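Local coordinates for putative uncharacterized protein (Leishmania major, PDB 3M3I) that is of unknown function but belongs to the DUF985 family of the cupin superfamily and pairs with a second copy of itself in the deposited assembly, at the interface of chains A and B. Coordinates in Å, arbitrary orientation; residue numbers count along the deposited sequence, not the author numbering. Chains: chain A/B, Putative uncharacterized protein.

The centres of contact 1 and contact 2 lie about 17 Å apart, each measured from its C-alpha atoms. Both belong to one two-fold symmetric interface between identical chains, so every pairing has a twin with the chains exchanged. Strand 172-179 connects them: its two copies supply B:Ser175, A:Ile177 and B:Ile177 to contact 1, and A:Pro180 of contact 2 directly follows the chain A copy. Contact 1 is mainly apolar packing between strands, whereas contact 2 joins short strands 48-50 and adds histidine-to-carbonyl bonds. Two separated patches would resist rocking of one chain on the other, though the structure alone does not establish a dimer in solution.

Contact 1: the interface of chains A and B. Residues chain A 83, 85, 147, 177; chain B 83, 85, 175, 177.
A two-fold symmetric, mostly apolar interface between strands of two identical chains joins A:Met85 and A:Ile177 to B:Met85 and B:Ile177, and would help hold the two chains of the deposited assembly together if this pairing is the biological one. The methionines cross at about a right angle. The evidence for a mutual fit is that contact runs along the side chains: CG of A:Met85 lies 3.7 Å from CB of B:Met85, and the terminal methyls CE of A:Met85 and B:Met85 approach to 3.2 Å, which is tight. Both methionine side chains bend at chi2 and chi3 (86° and 41° in A:Met85), turning each sulfur and methyl along the seam toward the isoleucines.

The two isoleucines point at each other tip to tip through their delta methyls. Their modelled separation is too short to be trusted, so the placement of these methyls is doubtful in detail. Each also lies against the partner methionine: CD1 of A:Ile177 is 3.4 Å from CE of B:Met85, and SD of A:Met85 is 3.6 Å from CD1 of B:Ile177. CG1 of A:Ile177 is anti to its carbonyl carbon (chi1 -53°), and the extended chain beyond it carries CD1 to the partner. The methyl CG2 of A:Thr83 borders this cluster, 3.9 Å from CD1 of B:Ile177. The caution about CD1 carries over to these values.

A polar bond lies at the margin. The side-chain amide NE2 of A:Gln147 donates to the hydroxyl OG of B:Ser175 at 2.9 Å, a bent bond whose acceptor is tilted out of the amide plane. The extended glutamine carries its amide across, while CB of B:Ser175 packs 3.8 Å from CG of A:Met85, tying the polar margin to the apolar centre.

In the fold, A:Thr83, A:Met85 and their B counterparts belong to strand 81-87, B:Ser175, A:Ile177 and B:Ile177 to strand 172-179, and A:Gln147 starts strand 147-150. These strands belong to the beta-barrel typical of cupins, and the patch sits where the two barrels meet.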
# COMPACT_ATOMS: atom_id res chain seq x y z
N THR A 83 2.35 -4.91 4.69
CA THR A 83 2.99 -4.42 3.47
C THR A 83 3.31 -2.94 3.63
O THR A 83 2.42 -2.15 3.97
CB THR A 83 2.09 -4.66 2.22
OG1 THR A 83 1.87 -6.06 2.02
CG2 THR A 83 2.72 -4.08 0.99
N MET A 85 4.73 0.62 1.94
CA MET A 85 4.84 1.36 0.68
C MET A 85 5.51 2.72 0.89
O MET A 85 4.98 3.52 1.62
CB MET A 85 3.46 1.65 0.10
CG MET A 85 2.93 0.64 -0.89
SD MET A 85 2.08 -0.78 -0.21
CE MET A 85 1.09 -0.11 1.12
N GLN A 147 8.07 -1.11 -2.35
CA GLN A 147 7.08 -1.90 -1.64
C GLN A 147 7.79 -3.12 -1.05
O GLN A 147 8.72 -3.64 -1.64
CB GLN A 147 5.99 -2.31 -2.63
CG GLN A 147 4.83 -3.10 -2.07
CD GLN A 147 4.03 -3.85 -3.14
OE1 GLN A 147 3.64 -4.97 -2.93
NE2 GLN A 147 3.77 -3.21 -4.28
N ILE A 177 -0.14 -1.59 5.22
CA ILE A 177 -1.42 -2.31 5.14
C ILE A 177 -1.25 -3.66 5.81
O ILE A 177 -0.38 -4.41 5.42
CB ILE A 177 -1.86 -2.50 3.68
CG1 ILE A 177 -1.86 -1.16 2.95
CG2 ILE A 177 -3.23 -3.12 3.58
CD1 ILE A 177 -2.07 -1.32 1.47
N THR B 83 -6.72 -0.51 -2.84
CA THR B 83 -6.03 0.66 -2.29
C THR B 83 -4.83 1.09 -3.15
O THR B 83 -4.00 0.27 -3.53
CB THR B 83 -5.59 0.40 -0.85
OG1 THR B 83 -6.71 0.03 -0.03
CG2 THR B 83 -4.96 1.64 -0.27
N MET B 85 -1.37 3.57 -3.58
CA MET B 85 -0.31 4.25 -2.82
C MET B 85 0.64 4.94 -3.78
O MET B 85 1.18 4.29 -4.66
CB MET B 85 0.51 3.24 -2.01
CG MET B 85 0.19 3.17 -0.50
SD MET B 85 -1.22 2.16 0.02
CE MET B 85 -1.12 0.76 -1.10
N SER B 175 1.69 1.66 -6.14
CA SER B 175 1.38 0.27 -5.81
C SER B 175 -0.12 0.13 -5.61
O SER B 175 -0.74 1.02 -5.03
CB SER B 175 2.06 -0.16 -4.52
OG SER B 175 3.44 -0.35 -4.70
N ILE B 177 -3.16 -2.55 -4.00
CA ILE B 177 -3.44 -3.69 -3.16
C ILE B 177 -4.93 -3.94 -3.18
O ILE B 177 -5.69 -3.04 -2.85
CB ILE B 177 -2.95 -3.45 -1.72
CG1 ILE B 177 -1.48 -3.01 -1.77
CG2 ILE B 177 -3.18 -4.69 -0.85
CD1 ILE B 177 -0.77 -2.92 -0.42

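Contact 2: the interface of chains A and B. Residues chain A 47, 49-50, 180; chain B 47, 49-50, 59.
Each imidazole, of A:His47 and of B:His47, offers an edge to the other chain: a backbone carbonyl oxygen lies at that edge, in the ring plane, from B:Asp50 for A:His47 and from A:Asp50 for B:His47. The A:Pro180 ring crosses B:His47 obliquely. Its CG lies beyond the CD2 corner of the B:His47 imidazole, raised to one side of the ring plane, with CG of A:Pro180 3.7 Å from CD2 of B:His47.

NE2 of A:His47 donates to O of B:Asp50 at 3.0 Å, and NE2 of B:His47 donates to O of A:Asp50 at 2.7 Å. Both bonds are fairly straight at the hydrogen (166° and 158°), but the donors stand tilted from the carbonyl planes, the A:His47 donor more so. In both histidines CG is anti to the backbone N (chi1 175° in A:His47), which swings the ring away from its own loop toward the neighbouring chain. The bonds use the main-chain oxygens of A:Asp50 and B:Asp50 and not their carboxylates.

Between the paired bonds, A:Val49 and B:Val49 pack across the axis, with CB of A:Val49 3.9 Å from CG1 of B:Val49. They sit on the short strands 48-50, flanked by the histidine bonds, which would fix the register of the two segments.

A:Pro180, which follows a cis peptide bond just after strand 172-179, packs on chain B. Besides meeting B:His47, its ring packs on a small side chain: CD of A:Pro180 rests 3.8 Å from the methyl CB of B:Ala59.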
# COMPACT_ATOMS: atom_id res chain seq x y z
N HIS A 47 -15.67 -5.47 5.22
CA HIS A 47 -15.85 -6.92 5.17
C HIS A 47 -14.89 -7.62 6.14
O HIS A 47 -13.70 -7.34 6.14
CB HIS A 47 -15.60 -7.40 3.73
CG HIS A 47 -15.64 -8.88 3.55
ND1 HIS A 47 -16.81 -9.60 3.45
CD2 HIS A 47 -14.64 -9.79 3.38
CE1 HIS A 47 -16.54 -10.87 3.26
NE2 HIS A 47 -15.22 -11.02 3.21
N VAL A 49 -13.14 -11.14 7.93
CA VAL A 49 -12.62 -12.44 7.52
C VAL A 49 -12.04 -13.13 8.75
O VAL A 49 -11.87 -12.50 9.79
CB VAL A 49 -11.53 -12.31 6.40
CG1 VAL A 49 -12.08 -11.56 5.24
CG2 VAL A 49 -10.27 -11.59 6.90
N ASP A 50 -11.74 -14.42 8.61
CA ASP A 50 -10.99 -15.17 9.61
C ASP A 50 -9.49 -15.05 9.34
O ASP A 50 -9.02 -15.29 8.22
CB ASP A 50 -11.40 -16.65 9.59
CG ASP A 50 -12.78 -16.92 10.22
OD1 ASP A 50 -13.14 -16.27 11.24
OD2 ASP A 50 -13.49 -17.81 9.73
N PRO A 180 -4.79 -10.30 6.79
CA PRO A 180 -5.99 -9.80 7.46
C PRO A 180 -5.68 -8.75 8.54
O PRO A 180 -4.57 -8.70 9.05
CB PRO A 180 -6.61 -11.08 8.06
CG PRO A 180 -6.14 -12.16 7.19
CD PRO A 180 -4.74 -11.78 6.84
N HIS B 47 -2.23 -16.83 3.23
CA HIS B 47 -3.51 -17.11 3.87
C HIS B 47 -4.68 -16.83 2.93
O HIS B 47 -4.62 -15.88 2.15
CB HIS B 47 -3.64 -16.27 5.14
CG HIS B 47 -4.92 -16.45 5.89
ND1 HIS B 47 -5.21 -17.60 6.60
CD2 HIS B 47 -5.98 -15.63 6.05
CE1 HIS B 47 -6.40 -17.48 7.16
NE2 HIS B 47 -6.89 -16.29 6.84
N VAL B 49 -9.07 -16.38 2.37
CA VAL B 49 -10.25 -15.84 3.03
C VAL B 49 -11.44 -15.93 2.08
O VAL B 49 -11.25 -16.06 0.88
CB VAL B 49 -10.02 -14.35 3.45
CG1 VAL B 49 -8.84 -14.22 4.39
CG2 VAL B 49 -9.79 -13.48 2.24
N ASP B 50 -12.64 -15.91 2.63
CA ASP B 50 -13.86 -15.75 1.84
C ASP B 50 -14.01 -14.28 1.50
O ASP B 50 -13.75 -13.43 2.36
CB ASP B 50 -15.10 -16.19 2.64
CG ASP B 50 -15.32 -17.70 2.61
OD1 ASP B 50 -14.54 -18.40 1.93
OD2 ASP B 50 -16.29 -18.17 3.25
N ALA B 59 -5.89 -13.42 0.96
CA ALA B 59 -6.12 -12.29 1.88
C ALA B 59 -5.96 -10.93 1.19
O ALA B 59 -6.77 -10.03 1.39
CB ALA B 59 -5.19 -12.37 3.11